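Local structure of Non-structural protein 3 (Rice hoja blanca virus, 3AJF) at residues S58-L63 with C79-Y84. The protein suppresses RNA-mediated gene silencing, presumably by binding double-stranded RNA, and this chain is its helical domain. Numbering follows the deposited sequence.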
loop_
_atom_site.group_PDB
_atom_site.type_symbol
_atom_site.label_atom_id
_atom_site.label_comp_id
_atom_site.label_asym_id
_atom_site.label_seq_id
_atom_site.Cartn_x
_atom_site.Cartn_y
_atom_site.Cartn_z
ATOM N N SER A 58 2.464 -6.749 4.427
ATOM C CA SER A 58 1.634 -7.551 5.358
ATOM C C SER A 58 0.161 -7.123 5.327
ATOM O O SER A 58 -0.747 -7.981 5.313
ATOM C CB SER A 58 2.161 -7.517 6.798
ATOM O OG SER A 58 3.121 -8.530 7.043
ATOM N N ALA A 59 -0.081 -5.813 5.338
ATOM C CA ALA A 59 -1.453 -5.284 5.253
ATOM C C ALA A 59 -2.124 -5.643 3.916
ATOM O O ALA A 59 -3.284 -6.000 3.888
ATOM C CB ALA A 59 -1.453 -3.764 5.509
ATOM N N ILE A 60 -1.385 -5.542 2.809
ATOM C CA ILE A 60 -1.872 -5.917 1.470
ATOM C C ILE A 60 -2.155 -7.437 1.397
ATOM O O ILE A 60 -3.175 -7.862 0.852
ATOM C CB ILE A 60 -0.904 -5.467 0.358
ATOM C CG1 ILE A 60 -0.899 -3.901 0.295
ATOM C CG2 ILE A 60 -1.310 -6.087 -1.026
ATOM C CD1 ILE A 60 0.230 -3.271 -0.608
ATOM N N TRP A 61 -1.268 -8.239 1.975
ATOM C CA TRP A 61 -1.542 -9.680 2.098
ATOM C C TRP A 61 -2.871 -9.975 2.820
ATOM O O TRP A 61 -3.677 -10.787 2.346
ATOM C CB TRP A 61 -0.366 -10.461 2.720
ATOM C CG TRP A 61 -0.765 -11.888 2.925
ATOM C CD1 TRP A 61 -0.615 -12.932 2.037
ATOM C CD2 TRP A 61 -1.412 -12.417 4.070
ATOM N NE1 TRP A 61 -1.122 -14.098 2.592
ATOM C CE2 TRP A 61 -1.635 -13.801 3.831
ATOM C CE3 TRP A 61 -1.812 -11.868 5.298
ATOM C CZ2 TRP A 61 -2.255 -14.636 4.770
ATOM C CZ3 TRP A 61 -2.429 -12.711 6.246
ATOM C CH2 TRP A 61 -2.655 -14.080 5.962
HETATM N N MSE A 62 -3.105 -9.313 3.950
HETATM C CA MSE A 62 -4.338 -9.481 4.725
HETATM C C MSE A 62 -5.587 -9.137 3.905
HETATM O O MSE A 62 -6.657 -9.735 4.113
HETATM C CB MSE A 62 -4.322 -8.614 5.980
HETATM C CG MSE A 62 -3.297 -8.990 7.036
HETATM SE SE MSE A 62 -2.976 -7.617 8.416
HETATM C CE MSE A 62 -4.699 -7.531 9.432
ATOM N N LEU A 63 -5.481 -8.136 3.022
ATOM C CA LEU A 63 -6.617 -7.728 2.187
ATOM C C LEU A 63 -6.802 -8.619 0.956
ATOM O O LEU A 63 -7.924 -8.784 0.458
ATOM C CB LEU A 63 -6.449 -6.272 1.732
ATOM C CG LEU A 63 -6.576 -5.227 2.841
ATOM C CD1 LEU A 63 -5.954 -3.856 2.444
ATOM C CD2 LEU A 63 -8.062 -5.104 3.201
ATOM N N CYS A 79 -7.555 2.000 4.440
ATOM C CA CYS A 79 -7.172 3.370 4.798
ATOM C C CYS A 79 -5.705 3.420 5.221
ATOM O O CYS A 79 -4.949 4.284 4.759
ATOM C CB CYS A 79 -8.047 3.953 5.946
ATOM S SG CYS A 79 -7.779 5.744 6.215
ATOM N N LEU A 80 -5.314 2.505 6.112
ATOM C CA LEU A 80 -3.928 2.436 6.597
ATOM C C LEU A 80 -2.937 2.226 5.432
ATOM O O LEU A 80 -1.899 2.922 5.329
ATOM C CB LEU A 80 -3.801 1.298 7.621
ATOM C CG LEU A 80 -4.583 1.473 8.931
ATOM C CD1 LEU A 80 -4.394 0.240 9.860
ATOM C CD2 LEU A 80 -4.149 2.784 9.623
ATOM N N VAL A 81 -3.272 1.298 4.530
ATOM C CA VAL A 81 -2.423 1.058 3.376
ATOM C C VAL A 81 -2.275 2.348 2.562
ATOM O O VAL A 81 -1.159 2.761 2.200
ATOM C CB VAL A 81 -2.916 -0.116 2.475
ATOM C CG1 VAL A 81 -2.133 -0.122 1.149
ATOM C CG2 VAL A 81 -2.675 -1.380 3.144
ATOM N N SER A 82 -3.419 2.960 2.275
ATOM C CA SER A 82 -3.499 4.112 1.418
ATOM C C SER A 82 -2.715 5.273 2.035
ATOM O O SER A 82 -1.907 5.936 1.329
ATOM C CB SER A 82 -4.979 4.440 1.155
ATOM O OG SER A 82 -5.126 5.732 0.649
ATOM N N THR A 83 -2.900 5.500 3.338
ATOM C CA THR A 83 -2.216 6.593 4.024
ATOM C C THR A 83 -0.723 6.385 4.281
ATOM O O THR A 83 0.063 7.323 4.116
ATOM C CB THR A 83 -2.922 7.039 5.373
ATOM O OG1 THR A 83 -2.777 6.026 6.353
ATOM C CG2 THR A 83 -4.349 7.208 5.176
ATOM N N TYR A 84 -0.315 5.170 4.658
ATOM C CA TYR A 84 1.088 4.974 5.011
ATOM C C TYR A 84 1.950 4.874 3.763
ATOM O O TYR A 84 3.129 5.214 3.801
ATOM C CB TYR A 84 1.256 3.779 5.948
ATOM C CG TYR A 84 0.945 4.236 7.352
ATOM C CD1 TYR A 84 -0.330 4.079 7.894
ATOM C CD2 TYR A 84 1.916 4.902 8.109
ATOM C CE1 TYR A 84 -0.636 4.550 9.171
ATOM C CE2 TYR A 84 1.610 5.398 9.396
ATOM C CZ TYR A 84 0.340 5.219 9.904
ATOM O OH TYR A 84 0.051 5.693 11.161
#
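V81 reaches toward A59, I60 and L63 with both of its methyls, because its first torsion (chi1 169°) sets CG1 opposite the backbone N and leaves CG2 beside that N. The setting is an antiparallel helix pair in a small all-helical domain: helices 49-64 and 74-85 run roughly opposite ways, and the axes of segments 58-63 and 79-84 make 148° and come within 10.0 Å. A59 suits the point where the backbones come nearest, its CA lying 6.7 Å from that of V81, since a single methyl is small enough to sit there. Branching at CB lets V81 serve three neighbours: CG1 meets I60, and CG2 takes A59 and L63. I60, with CG1 beside its own backbone N (chi1 -67°), lays its longer branch across the valine at about a right angle, CG1 of I60 standing 4.1 Å from CG1 of V81. One turn beyond A59, the side chains of L63 and V81 run alongside each other, pointing opposite ways, and CD1 of L63 lies 4.2 Å from CG2 of V81. Every touching residue is buried and apolar, so the joint rests on van der Waals contact alone. F23 of helix 17-30 packs on A59, while I60 meets I60 of the second subunit, carrying this core into the homodimer interface. The tightest touch is methyl on methyl: CB of A59 lies 3.6 Å from CG2 of V81.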